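Local coordinates for pectate lyase/Amb allergen (Acidovorax citrulli, PDB 4HWV), which probably cleaves pectate, the polygalacturonate of plant cell walls, as a secreted calcium-binding lyase of polysaccharide lyase family 1, at residues Asn400-Ala405 / Arg443-Leu448; Gly372-Val377 / Cys420-Tyr425. One frame throughout, in Å; residues are numbered along the deposited sequence.

Contact 1. Residues Asn400-Ala405 / Arg443-Leu448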
# COMPACT_ATOMS: atom_id res chain seq x y z
N ASN A 400 -25.26 14.97 -6.64
CA ASN A 400 -26.13 14.52 -7.73
C ASN A 400 -27.32 13.76 -7.16
O ASN A 400 -27.43 13.62 -5.94
CB ASN A 400 -25.36 13.72 -8.80
CG ASN A 400 -24.77 12.43 -8.26
OD1 ASN A 400 -24.81 12.16 -7.08
ND2 ASN A 400 -24.17 11.65 -9.14
N ALA A 401 -28.20 13.27 -8.03
CA ALA A 401 -29.42 12.59 -7.59
C ALA A 401 -29.66 11.35 -8.43
O ALA A 401 -29.34 11.32 -9.61
CB ALA A 401 -30.60 13.53 -7.69
N ARG A 402 -30.24 10.33 -7.80
CA ARG A 402 -30.61 9.08 -8.44
C ARG A 402 -31.99 8.68 -7.93
O ARG A 402 -32.11 8.00 -6.89
CB ARG A 402 -29.59 7.98 -8.12
CG ARG A 402 -28.20 8.27 -8.64
CD ARG A 402 -28.18 8.23 -10.14
NE ARG A 402 -26.83 8.39 -10.68
CZ ARG A 402 -26.33 9.54 -11.14
NH1 ARG A 402 -27.03 10.67 -11.10
NH2 ARG A 402 -25.10 9.57 -11.64
N ILE A 403 -33.04 9.12 -8.62
CA ILE A 403 -34.41 8.98 -8.13
C ILE A 403 -35.31 8.46 -9.25
O ILE A 403 -35.16 8.87 -10.42
CB ILE A 403 -35.02 10.33 -7.65
CG1 ILE A 403 -34.15 11.03 -6.60
CG2 ILE A 403 -36.48 10.16 -7.12
CD1 ILE A 403 -34.47 12.51 -6.48
N SER A 404 -36.25 7.59 -8.87
CA SER A 404 -37.29 7.04 -9.75
C SER A 404 -38.67 7.29 -9.15
O SER A 404 -38.93 6.89 -8.02
CB SER A 404 -37.09 5.52 -9.87
OG SER A 404 -38.27 4.87 -10.38
N ALA A 405 -39.58 7.90 -9.92
CA ALA A 405 -40.93 8.16 -9.44
C ALA A 405 -41.76 6.91 -9.21
O ALA A 405 -42.64 6.91 -8.34
CB ALA A 405 -41.67 9.07 -10.41
N ARG A 443 -31.07 19.76 -8.21
CA ARG A 443 -32.29 20.00 -8.97
C ARG A 443 -32.08 19.74 -10.47
O ARG A 443 -32.97 19.21 -11.13
CB ARG A 443 -32.82 21.42 -8.74
CG ARG A 443 -33.30 21.70 -7.33
CD ARG A 443 -34.17 22.95 -7.28
NE ARG A 443 -33.58 24.06 -8.04
CZ ARG A 443 -32.79 24.99 -7.52
NH1 ARG A 443 -32.49 24.98 -6.23
NH2 ARG A 443 -32.30 25.95 -8.30
N TRP A 444 -30.92 20.11 -11.00
CA TRP A 444 -30.65 19.83 -12.40
C TRP A 444 -30.41 18.34 -12.61
O TRP A 444 -30.70 17.80 -13.69
CB TRP A 444 -29.44 20.61 -12.89
CG TRP A 444 -29.75 22.01 -13.29
CD1 TRP A 444 -29.27 23.15 -12.73
CD2 TRP A 444 -30.63 22.42 -14.35
NE1 TRP A 444 -29.78 24.25 -13.38
CE2 TRP A 444 -30.61 23.83 -14.38
CE3 TRP A 444 -31.41 21.73 -15.29
CZ2 TRP A 444 -31.36 24.57 -15.31
CZ3 TRP A 444 -32.15 22.47 -16.21
CH2 TRP A 444 -32.12 23.87 -16.21
N SER A 445 -29.85 17.66 -11.62
CA SER A 445 -29.63 16.23 -11.72
C SER A 445 -30.95 15.44 -11.81
O SER A 445 -31.08 14.53 -12.61
CB SER A 445 -28.78 15.76 -10.53
OG SER A 445 -28.44 14.39 -10.65
N SER A 446 -31.93 15.83 -10.99
CA SER A 446 -33.26 15.21 -11.03
C SER A 446 -34.32 16.21 -10.65
O SER A 446 -34.28 16.80 -9.58
CB SER A 446 -33.36 14.04 -10.06
OG SER A 446 -34.70 13.53 -10.07
N ALA A 447 -35.31 16.36 -11.53
CA ALA A 447 -36.47 17.18 -11.25
C ALA A 447 -37.44 16.52 -10.26
O ALA A 447 -38.50 17.08 -9.96
CB ALA A 447 -37.20 17.50 -12.55
N LEU A 448 -37.11 15.33 -9.77
CA LEU A 448 -37.99 14.62 -8.85
C LEU A 448 -37.66 14.90 -7.40
O LEU A 448 -38.39 14.48 -6.51
CB LEU A 448 -37.97 13.12 -9.13
CG LEU A 448 -38.39 12.75 -10.55
CD1 LEU A 448 -38.27 11.25 -10.69
CD2 LEU A 448 -39.79 13.24 -10.92
O HOH W 1 -29.97 12.09 -12.22
O HOH W 2 -26.89 13.40 -12.55

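Contact 2. Residues Gly372-Val377 / Cys420-Tyr425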
# COMPACT_ATOMS: atom_id res chain seq x y z
N GLY A 372 -30.08 9.61 -3.31
CA GLY A 372 -30.72 8.45 -3.87
C GLY A 372 -32.17 8.33 -3.45
O GLY A 372 -32.76 9.25 -2.87
N GLN A 373 -32.74 7.17 -3.76
CA GLN A 373 -34.18 6.98 -3.67
C GLN A 373 -34.72 7.25 -2.27
O GLN A 373 -34.36 6.54 -1.34
CB GLN A 373 -34.53 5.56 -4.07
CG GLN A 373 -36.03 5.36 -4.27
CD GLN A 373 -36.58 6.19 -5.39
OE1 GLN A 373 -35.94 6.37 -6.42
NE2 GLN A 373 -37.80 6.71 -5.20
N SER A 374 -35.57 8.27 -2.15
CA SER A 374 -36.22 8.63 -0.88
C SER A 374 -35.23 9.05 0.22
O SER A 374 -35.58 9.11 1.39
CB SER A 374 -37.15 7.53 -0.37
OG SER A 374 -38.21 7.30 -1.28
N GLY A 375 -34.00 9.36 -0.17
CA GLY A 375 -33.05 9.91 0.78
C GLY A 375 -33.47 11.31 1.20
O GLY A 375 -34.17 12.02 0.47
N LYS A 376 -33.01 11.72 2.37
CA LYS A 376 -33.31 13.05 2.88
C LYS A 376 -32.01 13.61 3.44
O LYS A 376 -31.63 13.33 4.59
CB LYS A 376 -34.45 13.00 3.90
CG LYS A 376 -35.75 12.45 3.29
CD LYS A 376 -36.87 12.27 4.28
CE LYS A 376 -38.01 11.49 3.62
NZ LYS A 376 -37.56 10.11 3.23
N VAL A 377 -31.31 14.35 2.60
CA VAL A 377 -29.94 14.76 2.86
C VAL A 377 -29.91 16.21 3.33
O VAL A 377 -30.55 17.08 2.74
CB VAL A 377 -29.06 14.58 1.60
CG1 VAL A 377 -27.66 15.11 1.84
CG2 VAL A 377 -29.03 13.11 1.19
N CYS A 420 -41.66 9.15 1.88
CA CYS A 420 -41.11 8.64 0.63
C CYS A 420 -40.49 9.71 -0.25
O CYS A 420 -39.94 9.41 -1.31
CB CYS A 420 -42.17 7.81 -0.10
SG CYS A 420 -42.68 6.40 0.91
N ALA A 421 -40.57 10.97 0.18
CA ALA A 421 -39.96 12.04 -0.58
C ALA A 421 -38.44 11.89 -0.62
O ALA A 421 -37.84 11.33 0.29
CB ALA A 421 -40.34 13.40 0.02
N SER A 422 -37.84 12.39 -1.70
CA SER A 422 -36.39 12.48 -1.86
C SER A 422 -36.06 13.95 -1.75
O SER A 422 -36.47 14.73 -2.61
CB SER A 422 -35.96 11.97 -3.23
OG SER A 422 -36.36 10.63 -3.45
N THR A 423 -35.33 14.35 -0.71
CA THR A 423 -35.10 15.77 -0.46
C THR A 423 -33.64 16.08 -0.19
O THR A 423 -32.88 15.24 0.31
CB THR A 423 -35.98 16.30 0.70
OG1 THR A 423 -35.50 15.78 1.95
CG2 THR A 423 -37.43 15.89 0.53
N PHE A 424 -33.24 17.30 -0.54
CA PHE A 424 -31.86 17.73 -0.36
C PHE A 424 -31.81 19.17 0.09
O PHE A 424 -32.48 20.04 -0.47
CB PHE A 424 -31.08 17.55 -1.68
CG PHE A 424 -29.60 17.89 -1.56
CD1 PHE A 424 -29.16 19.20 -1.70
CD2 PHE A 424 -28.66 16.89 -1.35
CE1 PHE A 424 -27.79 19.51 -1.60
CE2 PHE A 424 -27.31 17.19 -1.25
CZ PHE A 424 -26.88 18.50 -1.37
N TYR A 425 -31.02 19.44 1.13
CA TYR A 425 -30.77 20.78 1.62
C TYR A 425 -29.27 20.96 1.75
O TYR A 425 -28.58 20.08 2.23
CB TYR A 425 -31.42 20.97 3.00
CG TYR A 425 -31.06 22.28 3.68
CD1 TYR A 425 -29.93 22.37 4.50
CD2 TYR A 425 -31.85 23.41 3.52
CE1 TYR A 425 -29.59 23.56 5.13
CE2 TYR A 425 -31.53 24.60 4.16
CZ TYR A 425 -30.40 24.67 4.97
OH TYR A 425 -30.08 25.85 5.61
O HOH W 3 -33.36 16.95 3.34

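Contact 1. Residues Asn400-Ala405 / Arg443-Leu448
Ser445, Ser446 and Leu448 lie against Ala401, Ile403 and Ala405, where the end of helix 438-445 and the turn after it flank strand 399-401, an outermost strand of one parallel sheet in this right-handed beta-helix. Asn400 pairs with Met369 and Leu371 of strand 369-371, whereas here the strand is met by side chains and water rather than by backbone pairing between the two segments. Ser445 supplies the direct bond: its OG stands anti to its own backbone N (chi1 -175°) and accepts Ala401 N at 2.9 Å, with a moderately bent N-H...O angle of 146°. Water 1 gives one hydrogen to Ala401 O, 2.8 Å away, and the other to the carbonyl oxygen of Ser445, linking the strand to the final turn of the helix. Arg402 NH1 donates to the same strand oxygen, lying 2.8 Å from Ala401 O and 43° above the carbonyl plane; water 2 joins this NH1 to Ser445 OG. Ser446, where the chain leaves helical geometry, meets both the strand and the loop after it. Its CB touches Ala401 CB of the strand at 3.7 Å, and its OG is approached by Ile403 CD1 of the loop, also at 3.7 Å. That oxygen has a task within its own segment, accepting Leu448 N at 3.0 Å to close an ST turn. The turn brings Leu448 alongside Ile403, the two side chains running past each other in opposite senses, with Leu448 CB 3.9 Å from Ile403 CG2. Beyond, the leucine reaches the start of helix 405-414, which Ser404 N-caps: Leu448 CD1 lies 3.7 Å from Ala405 N and also touches the methyl group of Ala405.

Contact 2. Residues Gly372-Val377 / Cys420-Tyr425
Parallel beta bridges pairing Lys376 with Thr423 and Val377 with Phe424 join successive coils of the right-handed parallel beta-helix, and the turn before them adds side-chain bonds to the backbone pairing. Three backbone bonds zip the strands together: Thr423 N to Gly375 O, Val377 N to Thr423 O and Tyr425 N to Val377 O, each 2.9 Å. Ahead of this register, a type II turn from Gly372 to Gly375 presents Ser374, which is held twice. Its N donates to Ser422 OG at 2.8 Å, while its own OG donates to Cys420 O at 2.7 Å, approaching 40° above that carbonyl plane. The buried amine of Lys376 is also directed into this corner. A long extended chain, bent only at its last torsion (chi4 63°), brings NZ back to donate both to Ser374 O, at 2.9 Å, and to Glu419 O, with Ala421 O a weak acceptor. Three carbonyl oxygens, one of them a weak partner, thus lie about the ammonium end, an environment that would favour its charged form. Nearer the backbone, Lys376 CB and CG pass Thr423 OG1, CB at 3.6 Å. That hydroxyl sits between its backbone N and carbonyl carbon (chi1 71°), where water 3 connects it to Val377 O. On the other face of the sheet Val377 CG1 meets ring atom CE2 of Phe424 at 3.7 Å. The phenylalanine also packs on Leu438, Thr439 and Val442 of helix 438-445, whereas Val377 touches Leu348 of strand 345-356. Cys420 is disulfide-bonded to Cys411 in helix 405-414, and strand 376-387 lies between strands 345-356 and 423-427.

How the contacts relate
Contact 2 is buried and contact 1 lies at the surface, although their centres are only about 10 Å apart and both are away from the calcium site. Their segments alternate along the chain, and helix 438-445 serves both: its end flanks strand 399-401 in contact 1, while its side packs on Phe424 of contact 2. Chemistry follows place. The inner contact relies on strand pairing and a lysine bonded to carbonyls, the outer one on two serines, two waters and apolar contacts of isoleucine, leucine and alanine. They also meet directly: Gln373 OE1 probably accepts a hydrogen bond from Ser404 N, and Ile403 CD1 packs on Ser422 CB at 3.6 Å.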